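Local coordinates for replication protein (Sphinx1.76-related DNA, PDB 6H24), which probably takes part in initiating replication of its plasmid as a Rep protein, the present chain being its N-terminal winged-helix (WH1) domain, at residues A[19-25]-A[127-131]. Numbering follows the deposited sequence.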
ATOM      1  N   LEU A  19     -12.804 -16.721  -2.296  1.00 23.60           N
ATOM      2  CA  LEU A  19     -13.901 -16.480  -1.365  1.00 24.73           C
ATOM      3  C   LEU A  19     -13.379 -16.023  -0.006  1.00 23.29           C
ATOM      4  O   LEU A  19     -13.945 -15.113   0.604  1.00 24.16           O
ATOM      5  CB  LEU A  19     -14.747 -17.744  -1.212  1.00 29.77           C
ATOM      6  CG  LEU A  19     -15.935 -17.681  -0.253  1.00 32.15           C
ATOM      7  CD1 LEU A  19     -16.936 -16.616  -0.673  1.00 32.55           C
ATOM      8  CD2 LEU A  19     -16.609 -19.048  -0.156  1.00 35.62           C
ATOM      9  N   VAL A  20     -12.298 -16.638   0.485  1.00 23.74           N
ATOM     10  CA  VAL A  20     -11.811 -16.272   1.812  1.00 25.01           C
ATOM     11  C   VAL A  20     -11.326 -14.824   1.821  1.00 22.86           C
ATOM     12  O   VAL A  20     -11.439 -14.129   2.838  1.00 23.85           O
ATOM     13  CB  VAL A  20     -10.706 -17.232   2.287  1.00 28.70           C
ATOM     14  CG1 VAL A  20      -9.497 -17.175   1.364  1.00 31.41           C
ATOM     15  CG2 VAL A  20     -10.341 -16.909   3.732  1.00 28.65           C
ATOM     16  N   GLU A  21     -10.777 -14.349   0.702  1.00 22.40           N
ATOM     17  CA  GLU A  21     -10.338 -12.960   0.624  1.00 20.05           C
ATOM     18  C   GLU A  21     -11.531 -12.012   0.609  1.00 20.05           C
ATOM     19  O   GLU A  21     -11.488 -10.942   1.224  1.00 21.46           O
ATOM     20  CB  GLU A  21      -9.486 -12.749  -0.619  1.00 19.67           C
ATOM     21  CG  GLU A  21      -8.154 -13.476  -0.636  1.00 20.50           C
ATOM     22  CD  GLU A  21      -7.503 -13.347  -1.992  1.00 22.81           C
ATOM     23  OE1 GLU A  21      -7.596 -14.302  -2.795  1.00 23.01           O
ATOM     24  OE2 GLU A  21      -6.920 -12.276  -2.265  1.00 22.60           O
ATOM     25  N   GLN A  22     -12.594 -12.387  -0.107  1.00 21.58           N
ATOM     26  CA  GLN A  22     -13.827 -11.612  -0.075  1.00 22.19           C
ATOM     27  C   GLN A  22     -14.386 -11.536   1.337  1.00 23.00           C
ATOM     28  O   GLN A  22     -14.826 -10.469   1.786  1.00 23.37           O
ATOM     29  CB  GLN A  22     -14.858 -12.231  -1.019  1.00 27.31           C
ATOM     30  CG  GLN A  22     -14.412 -12.251  -2.462  1.00 31.17           C
ATOM     31  CD  GLN A  22     -15.479 -12.775  -3.392  1.00 35.94           C
ATOM     32  OE1 GLN A  22     -16.600 -13.066  -2.975  1.00 34.24           O
ATOM     33  NE2 GLN A  22     -15.137 -12.896  -4.669  1.00 41.25           N
ATOM     34  N   ARG A  23     -14.360 -12.655   2.058  1.00 23.32           N
ATOM     35  CA  ARG A  23     -14.890 -12.676   3.413  1.00 23.43           C
ATOM     36  C   ARG A  23     -13.987 -11.916   4.374  1.00 23.04           C
ATOM     37  O   ARG A  23     -14.480 -11.272   5.309  1.00 23.35           O
ATOM     38  CB  ARG A  23     -15.092 -14.123   3.858  1.00 26.21           C
ATOM     39  CG  ARG A  23     -16.271 -14.773   3.150  1.00 29.39           C
ATOM     40  CD  ARG A  23     -16.374 -16.237   3.472  1.00 34.87           C
ATOM     41  NE  ARG A  23     -17.622 -16.819   2.994  1.00 38.82           N
ATOM     42  CZ  ARG A  23     -17.889 -18.120   3.027  1.00 42.47           C
ATOM     43  NH1 ARG A  23     -16.981 -18.965   3.494  1.00 41.45           N
ATOM     44  NH2 ARG A  23     -19.051 -18.576   2.580  1.00 47.63           N
ATOM     45  N   LEU A  24     -12.670 -11.976   4.172  1.00 21.29           N
ATOM     46  CA  LEU A  24     -11.769 -11.151   4.971  1.00 21.36           C
ATOM     47  C   LEU A  24     -12.173  -9.683   4.874  1.00 21.90           C
ATOM     48  O   LEU A  24     -12.257  -8.972   5.885  1.00 21.07           O
ATOM     49  CB  LEU A  24     -10.330 -11.355   4.505  1.00 22.04           C
ATOM     50  CG  LEU A  24      -9.283 -10.392   5.064  1.00 22.44           C
ATOM     51  CD1 LEU A  24      -9.089 -10.591   6.550  1.00 24.73           C
ATOM     52  CD2 LEU A  24      -7.964 -10.596   4.334  1.00 24.38           C
ATOM     53  N   ILE A  25     -12.417  -9.208   3.650  1.00 20.96           N
ATOM     54  CA  ILE A  25     -12.798  -7.810   3.448  1.00 21.36           C
ATOM     55  C   ILE A  25     -14.150  -7.523   4.091  1.00 22.00           C
ATOM     56  O   ILE A  25     -14.318  -6.514   4.792  1.00 22.62           O
ATOM     57  CB  ILE A  25     -12.789  -7.469   1.947  1.00 21.31           C
ATOM     58  CG1 ILE A  25     -11.351  -7.434   1.430  1.00 22.22           C
ATOM     59  CG2 ILE A  25     -13.486  -6.133   1.680  1.00 22.34           C
ATOM     60  CD1 ILE A  25     -11.253  -7.361  -0.082  1.00 22.42           C
ATOM     61  N   GLN A 127     -20.670  -6.030  -3.550  1.00 26.15           N
ATOM     62  CA  GLN A 127     -20.162  -7.039  -4.470  1.00 26.36           C
ATOM     63  C   GLN A 127     -20.008  -8.391  -3.788  1.00 26.24           C
ATOM     64  O   GLN A 127     -20.264  -9.438  -4.394  1.00 28.68           O
ATOM     65  CB  GLN A 127     -18.811  -6.565  -5.021  1.00 27.62           C
ATOM     66  CG  GLN A 127     -18.227  -7.418  -6.125  1.00 30.75           C
ATOM     67  CD  GLN A 127     -18.818  -7.095  -7.477  1.00 33.06           C
ATOM     68  OE1 GLN A 127     -19.907  -6.522  -7.572  1.00 32.65           O
ATOM     69  NE2 GLN A 127     -18.101  -7.455  -8.537  1.00 34.35           N
ATOM     70  N   PHE A 128     -19.541  -8.384  -2.547  1.00 24.65           N
ATOM     71  CA  PHE A 128     -19.170  -9.591  -1.823  1.00 25.91           C
ATOM     72  C   PHE A 128     -20.272 -10.187  -0.961  1.00 28.15           C
ATOM     73  O   PHE A 128     -20.150 -11.347  -0.557  1.00 31.62           O
ATOM     74  CB  PHE A 128     -17.938  -9.291  -0.963  1.00 25.32           C
ATOM     75  CG  PHE A 128     -16.691  -8.988  -1.762  1.00 26.38           C
ATOM     76  CD1 PHE A 128     -16.574  -9.378  -3.089  1.00 27.94           C
ATOM     77  CD2 PHE A 128     -15.653  -8.282  -1.187  1.00 24.86           C
ATOM     78  CE1 PHE A 128     -15.425  -9.092  -3.815  1.00 28.21           C
ATOM     79  CE2 PHE A 128     -14.507  -7.993  -1.910  1.00 25.02           C
ATOM     80  CZ  PHE A 128     -14.397  -8.394  -3.224  1.00 25.81           C
ATOM     81  N   THR A 129     -21.323  -9.438  -0.636  1.00 25.71           N
ATOM     82  CA  THR A 129     -22.371  -9.996   0.203  1.00 27.45           C
ATOM     83  C   THR A 129     -23.121 -11.085  -0.545  1.00 29.79           C
ATOM     84  O   THR A 129     -23.562 -10.887  -1.684  1.00 32.62           O
ATOM     85  CB  THR A 129     -23.362  -8.921   0.650  1.00 28.93           C
ATOM     86  OG1 THR A 129     -22.690  -7.938   1.443  1.00 30.32           O
ATOM     87  CG2 THR A 129     -24.482  -9.556   1.475  1.00 30.34           C
ATOM     88  N   GLN A 130     -23.270 -12.230   0.101  1.00 30.76           N
ATOM     89  CA  GLN A 130     -24.027 -13.341  -0.443  1.00 35.27           C
ATOM     90  C   GLN A 130     -25.256 -13.556   0.421  1.00 35.62           C
ATOM     91  O   GLN A 130     -25.262 -13.243   1.616  1.00 35.85           O
ATOM     92  CB  GLN A 130     -23.190 -14.617  -0.501  1.00 42.53           C
ATOM     93  CG  GLN A 130     -22.098 -14.562  -1.548  1.00 49.49           C
ATOM     94  CD  GLN A 130     -21.108 -15.691  -1.399  1.00 58.37           C
ATOM     95  OE1 GLN A 130     -21.214 -16.507  -0.482  1.00 60.86           O
ATOM     96  NE2 GLN A 130     -20.128 -15.741  -2.292  1.00 63.17           N
ATOM     97  N   TYR A 131     -26.301 -14.069  -0.201  1.00 36.83           N
ATOM     98  CA  TYR A 131     -27.566 -14.253   0.477  1.00 38.57           C
ATOM     99  C   TYR A 131     -27.961 -15.721   0.503  1.00 42.80           C
ATOM    100  O   TYR A 131     -28.735 -16.146   1.364  1.00 47.01           O
ATOM    101  CB  TYR A 131     -28.629 -13.399  -0.210  1.00 37.74           C
ATOM    102  CG  TYR A 131     -28.217 -11.944  -0.330  1.00 35.19           C
ATOM    103  CD1 TYR A 131     -28.482 -11.041   0.692  1.00 35.43           C
ATOM    104  CD2 TYR A 131     -27.559 -11.472  -1.459  1.00 34.05           C
ATOM    105  CE1 TYR A 131     -28.106  -9.711   0.594  1.00 35.51           C
ATOM    106  CE2 TYR A 131     -27.181 -10.145  -1.566  1.00 34.59           C
ATOM    107  CZ  TYR A 131     -27.461  -9.267  -0.537  1.00 35.73           C
ATOM    108  OH  TYR A 131     -27.082  -7.944  -0.638  1.00 37.46           O
TER
HETATM  109  O   HOH W   1     -18.411 -13.288  -0.416  1.00 36.69           O
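Gln22 lies across one face of the Phe128 ring, its CG 3.7 Å from the ring centroid and 19° off the normal, a CH-pi contact. Beyond CG the glutamine chain runs extended, laying the amide nearly flat on the rim of the ring, the two planes only 10° apart and CD 3.6 Å from CD1 of Phe128. Ile25, one helical turn on, meets the ring at its edge, CD1 standing 3.8 Å from Phe128 CE2. With CG beside its own backbone N (chi1 -66°), Phe128 directs the ring from the last turn of helix 121-128 onto helix 19-34. One water joins the Gln22 side-chain amide to the Phe128 backbone carbonyl, donating to OE1 of Gln22 at 3.1 Å and to O of Phe128 at 2.6 Å. Farther out, Leu19 CD1 touches Gln130 NE2 at 3.7 Å, while Leu19 CD2 covers one face of the Arg23 guanidinium. Leu17 packs on both Ile25 and Phe128, and Ser14 of helix 2-14 also touches the Phe128 side chain. Cut back to an alanine, Phe128 would no longer give Gln22 CG a ring face or Ile25 CD1 a ring edge, and a gap is likely to open between the helices. CH-pi and apolar packing with one shared water thus join the end of helix 121-128 to helix 19-34, without direct hydrogen bonds.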